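Local structure of acetyl xylan esterase II (Penicillium purpurogenum, 1G66) at residues 3-8 with 27-32; 23-28 with 196-201. The protein probably hydrolyses acetyl esters on xylan, acting as a serine esterase of the cutinase family with an alpha/beta hydrolase fold. One frame throughout, in Å; residues are numbered along the deposited sequence. Where two conformers were deposited one is given.

Contact 1 of 2, residues 3-8 with 27-32; sequences PAIHVF and NGVLSA
Val7 meets Val29 across the contact, while the strand's two aromatic rings, His6 and Phe8, keep out of it, so that no flat group enters the interface with the helix. The rings meet each other instead. NE2 of His6 lies over one face of Phe8, 3.9 Å above the ring plane and displaced toward the rim, while CZ of Phe8 sits at the histidine's edge and in its plane. The imidazole also stacks on Phe75. Its ND1 is hydrogen-bonded to Thr37 OG1 and its NE2 to Glu39 OE2, a double grip that fixes the rotation of the ring and ties strand 5-10 to its neighbour 37-40.

Ile5 and Val7 give the strand an aliphatic side toward the helix. Val7 holds CG1 anti to its backbone N (chi1 -172°), which leaves CG2 as the branch turned to Val29; it meets CG1 of Val29 at 3.7 Å, the two side chains lying obliquely to each other. The same Val29 methyl stands 4.5 Å from CG2 of Ile5, a much looser approach, so that one helix methyl spans two alternate residues of the strand. Leu30 points its CB past the strand, yet its end swings back until CD2 lies 4.6 Å from Val7 CG2. Leu199 and Val202 of helix 190-206 also touch Val29. Helix 23-32 thus packs on strand 5-10 through branched aliphatic side chains, as in the beta-alpha-beta crossover: strand 5-10, helix and strand 37-40 form one such unit at the edge of the parallel sheet of this cutinase-family esterase.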
loop_
_atom_site.group_PDB
_atom_site.type_symbol
_atom_site.label_atom_id
_atom_site.label_comp_id
_atom_site.label_asym_id
_atom_site.label_seq_id
_atom_site.Cartn_x
_atom_site.Cartn_y
_atom_site.Cartn_z
ATOM N N PRO A 3 7.784 19.711 2.322
ATOM C CA PRO A 3 7.383 19.517 3.697
ATOM C C PRO A 3 8.341 18.584 4.437
ATOM O O PRO A 3 9.165 17.916 3.822
ATOM C CB PRO A 3 6.020 18.803 3.550
ATOM C CG PRO A 3 6.237 17.967 2.311
ATOM C CD PRO A 3 7.065 18.851 1.398
ATOM N N ALA A 4 8.216 18.482 5.731
ATOM C CA ALA A 4 9.009 17.519 6.453
ATOM C C ALA A 4 8.542 16.100 6.169
ATOM O O ALA A 4 9.358 15.160 6.172
ATOM C CB ALA A 4 8.982 17.762 7.978
ATOM N N ILE A 5 7.245 15.919 5.949
ATOM C CA ILE A 5 6.603 14.626 5.785
ATOM C C ILE A 5 5.618 14.741 4.614
ATOM O O ILE A 5 4.857 15.706 4.496
ATOM C CB ILE A 5 5.825 14.239 7.053
ATOM C CG1 ILE A 5 6.798 14.032 8.228
ATOM C CG2 ILE A 5 4.943 13.016 6.823
ATOM C CD1 ILE A 5 6.115 14.216 9.541
ATOM N N HIS A 6 5.626 13.704 3.772
ATOM C CA HIS A 6 4.698 13.636 2.661
ATOM C C HIS A 6 4.134 12.212 2.595
ATOM O O HIS A 6 4.864 11.248 2.759
ATOM C CB HIS A 6 5.389 13.975 1.354
ATOM C CG HIS A 6 4.511 14.082 0.165
ATOM N ND1 HIS A 6 3.557 15.078 0.010
ATOM C CD2 HIS A 6 4.491 13.361 -0.968
ATOM C CE1 HIS A 6 2.999 14.916 -1.178
ATOM N NE2 HIS A 6 3.535 13.889 -1.810
ATOM N N VAL A 7 2.836 12.133 2.343
ATOM C CA VAL A 7 2.116 10.871 2.317
ATOM C C VAL A 7 1.603 10.639 0.906
ATOM O O VAL A 7 1.137 11.542 0.223
ATOM C CB VAL A 7 0.925 10.932 3.296
ATOM C CG1 VAL A 7 0.290 9.559 3.431
ATOM C CG2 VAL A 7 1.317 11.452 4.638
ATOM N N PHE A 8 1.675 9.355 0.494
ATOM C CA PHE A 8 1.057 8.903 -0.753
ATOM C C PHE A 8 -0.008 7.899 -0.373
ATOM O O PHE A 8 0.279 6.972 0.402
ATOM C CB PHE A 8 2.063 8.175 -1.640
ATOM C CG PHE A 8 3.220 9.041 -2.110
ATOM C CD1 PHE A 8 4.325 9.249 -1.283
ATOM C CD2 PHE A 8 3.225 9.631 -3.357
ATOM C CE1 PHE A 8 5.366 10.023 -1.686
ATOM C CE2 PHE A 8 4.287 10.414 -3.783
ATOM C CZ PHE A 8 5.362 10.618 -2.925
ATOM N N ASN A 27 -5.305 10.691 6.432
ATOM C CA ASN A 27 -5.793 11.818 7.245
ATOM C C ASN A 27 -5.298 11.762 8.640
ATOM O O ASN A 27 -5.089 12.823 9.238
ATOM C CB ASN A 27 -7.308 11.798 7.233
ATOM C CG ASN A 27 -7.969 12.009 5.917
ATOM O OD1 ASN A 27 -7.440 12.518 4.940
ATOM N ND2 ASN A 27 -9.245 11.566 5.908
ATOM N N GLY A 28 -5.144 10.598 9.212
ATOM C CA GLY A 28 -4.590 10.473 10.536
ATOM C C GLY A 28 -3.167 11.017 10.586
ATOM O O GLY A 28 -2.799 11.716 11.538
ATOM N N VAL A 29 -2.374 10.694 9.560
ATOM C CA VAL A 29 -1.002 11.195 9.537
ATOM C C VAL A 29 -1.007 12.708 9.343
ATOM O O VAL A 29 -0.277 13.413 10.050
ATOM C CB VAL A 29 -0.191 10.485 8.438
ATOM C CG1 VAL A 29 1.185 11.097 8.325
ATOM C CG2 VAL A 29 -0.137 8.990 8.755
ATOM N N LEU A 30 -1.799 13.202 8.413
ATOM C CA LEU A 30 -1.795 14.635 8.186
ATOM C C LEU A 30 -2.204 15.394 9.410
ATOM O O LEU A 30 -1.660 16.468 9.690
ATOM C CB LEU A 30 -2.763 14.975 7.069
ATOM C CG LEU A 30 -2.360 14.550 5.654
ATOM C CD1 LEU A 30 -3.499 14.714 4.685
ATOM C CD2 LEU A 30 -1.185 15.298 5.154
ATOM N N SER A 31 -3.160 14.889 10.166
ATOM C CA SER A 31 -3.597 15.593 11.345
ATOM C C SER A 31 -2.595 15.464 12.494
ATOM O O SER A 31 -2.573 16.355 13.328
ATOM C CB SER A 31 -4.844 14.910 11.885
ATOM O OG SER A 31 -4.775 13.662 12.544
ATOM N N ALA A 32 -1.766 14.432 12.486
ATOM C CA ALA A 32 -0.739 14.261 13.494
ATOM C C ALA A 32 0.467 15.168 13.226
ATOM O O ALA A 32 1.275 15.375 14.144
ATOM C CB ALA A 32 -0.288 12.820 13.555
#

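Contact 2 of 2, residues 23-28 with 196-201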
loop_
_atom_site.group_PDB
_atom_site.type_symbol
_atom_site.label_atom_id
_atom_site.label_comp_id
_atom_site.label_asym_id
_atom_site.label_seq_id
_atom_site.Cartn_x
_atom_site.Cartn_y
_atom_site.Cartn_z
ATOM N N SER A 23 -7.943 6.873 2.887
ATOM C CA SER A 23 -8.082 8.184 3.484
ATOM C C SER A 23 -7.944 8.148 5.006
ATOM O O SER A 23 -7.395 9.072 5.594
ATOM C CB SER A 23 -9.435 8.787 3.132
ATOM O OG SER A 23 -10.500 8.020 3.670
ATOM N N THR A 24 -8.460 7.113 5.676
ATOM C CA THR A 24 -8.439 7.114 7.130
ATOM C C THR A 24 -7.044 7.332 7.655
ATOM O O THR A 24 -6.787 8.207 8.505
ATOM C CB THR A 24 -9.028 5.770 7.659
ATOM O OG1 THR A 24 -10.341 5.692 7.092
ATOM C CG2 THR A 24 -9.101 5.795 9.151
ATOM N N VAL A 25 -6.104 6.515 7.169
ATOM C CA VAL A 25 -4.731 6.638 7.665
ATOM C C VAL A 25 -4.034 7.849 7.095
ATOM O O VAL A 25 -3.279 8.504 7.819
ATOM C CB VAL A 25 -3.966 5.356 7.420
ATOM C CG1 VAL A 25 -2.507 5.454 7.835
ATOM C CG2 VAL A 25 -4.612 4.220 8.229
ATOM N N VAL A 26 -4.231 8.155 5.811
ATOM C CA VAL A 26 -3.636 9.369 5.292
ATOM C C VAL A 26 -4.020 10.596 6.151
ATOM O O VAL A 26 -3.191 11.389 6.537
ATOM C CB VAL A 26 -4.051 9.571 3.838
ATOM C CG1 VAL A 26 -3.623 10.947 3.332
ATOM C CG2 VAL A 26 -3.447 8.478 2.949
ATOM N N ASN A 27 -5.305 10.691 6.432
ATOM C CA ASN A 27 -5.793 11.818 7.245
ATOM C C ASN A 27 -5.298 11.762 8.640
ATOM O O ASN A 27 -5.089 12.823 9.238
ATOM C CB ASN A 27 -7.308 11.798 7.233
ATOM C CG ASN A 27 -7.969 12.009 5.917
ATOM O OD1 ASN A 27 -7.440 12.518 4.940
ATOM N ND2 ASN A 27 -9.245 11.566 5.908
ATOM N N GLY A 28 -5.144 10.598 9.212
ATOM C CA GLY A 28 -4.590 10.473 10.536
ATOM C C GLY A 28 -3.167 11.017 10.586
ATOM O O GLY A 28 -2.799 11.716 11.538
ATOM N N SER A 196 -5.768 3.236 14.155
ATOM C CA SER A 196 -4.989 3.735 15.267
ATOM C C SER A 196 -3.651 3.003 15.391
ATOM O O SER A 196 -2.624 3.654 15.621
ATOM C CB SER A 196 -5.751 3.519 16.583
ATOM O OG SER A 196 -4.961 3.808 17.720
ATOM N N GLN A 197 -3.630 1.685 15.240
ATOM C CA GLN A 197 -2.401 0.948 15.205
ATOM C C GLN A 197 -1.480 1.479 14.111
ATOM O O GLN A 197 -0.296 1.651 14.313
ATOM C CB GLN A 197 -2.576 -0.552 14.975
ATOM C CG GLN A 197 -3.065 -1.326 16.165
ATOM C CD GLN A 197 -2.901 -2.818 15.964
ATOM O OE1 GLN A 197 -1.894 -3.269 15.440
ATOM N NE2 GLN A 197 -3.864 -3.587 16.402
ATOM N N ALA A 198 -2.070 1.695 12.943
ATOM C CA ALA A 198 -1.258 2.161 11.816
ATOM C C ALA A 198 -0.659 3.507 12.098
ATOM O O ALA A 198 0.526 3.743 11.840
ATOM C CB ALA A 198 -2.115 2.177 10.565
ATOM N N LEU A 199 -1.477 4.419 12.638
ATOM C CA LEU A 199 -0.952 5.750 12.971
ATOM C C LEU A 199 0.131 5.665 14.043
ATOM O O LEU A 199 1.135 6.369 13.969
ATOM C CB LEU A 199 -2.105 6.627 13.429
ATOM C CG LEU A 199 -1.706 8.023 13.877
ATOM C CD1 LEU A 199 -1.027 8.818 12.738
ATOM C CD2 LEU A 199 -2.901 8.785 14.432
ATOM N N ALA A 200 -0.070 4.804 15.031
ATOM C CA ALA A 200 0.957 4.633 16.048
ATOM C C ALA A 200 2.268 4.174 15.443
ATOM O O ALA A 200 3.353 4.613 15.814
ATOM C CB ALA A 200 0.462 3.662 17.118
ATOM N N PHE A 201 2.151 3.239 14.490
ATOM C CA PHE A 201 3.369 2.791 13.831
ATOM C C PHE A 201 4.027 3.918 13.059
ATOM O O PHE A 201 5.227 4.122 13.163
ATOM C CB PHE A 201 3.015 1.631 12.893
ATOM C CG PHE A 201 4.206 1.114 12.141
ATOM C CD1 PHE A 201 5.176 0.368 12.746
ATOM C CD2 PHE A 201 4.353 1.394 10.774
ATOM C CE1 PHE A 201 6.254 -0.129 12.055
ATOM C CE2 PHE A 201 5.426 0.891 10.056
ATOM C CZ PHE A 201 6.400 0.123 10.705
#
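Leu199 comes down on the backbone of Gly28, and here segments 23-28 and 196-201 come nearest, Gly28 CA and Leu199 CA being 6.4 Å apart. CD1 of Leu199 lies alongside the Gly28 carbonyl, 3.6 Å from Gly28 O and 3.7 Å from Gly28 C, so that it rests against the bond as a whole. CD2 of the leucine follows at 4.1 Å from the same oxygen. An extended first torsion (chi1 177°) carries the fork of Leu199 out across the groove, although its CB does not point straight at segment 23-28. Deeper in, CG2 of Val25 meets CB of Ala198 at 4.0 Å. These two residues are buried against the sheet: Val25 rests on Val87 and Met131, Ala198 on Ile129 and Tyr170. Helices 23-32 and 190-206 therefore lie next to each other on one face of the central parallel sheet, the layered arrangement of alpha/beta hydrolases. The two halves of the contact differ in setting. Val25 and Ala198 share a single, slightly longer methyl-to-methyl touch but are enclosed, whereas the closer approach of Leu199 to Gly28 is made by residues that are partly exposed, on the solvent side of the interface.

From the N terminus the chain runs through strand 5-10, loops out and returns as helix 23-32, where contact 1 closes a short excursion of 18 residues between its segments. Contact 2 starts on the first turns of that helix and closes a far longer one, 167 residues, ending on helix 190-206. Because 23-28 begins before 27-32 ends, the two closures cross instead of nesting, and they share Asn27 and Gly28. The contacts also touch: Val7 CG1 packs on Val26 CG2 at 3.9 Å, and Leu199 CD1 reaches Val29 N at 3.9 Å. Helix 23-32 thereby joins the first strand of the chain to helix 190-206 near the C terminus.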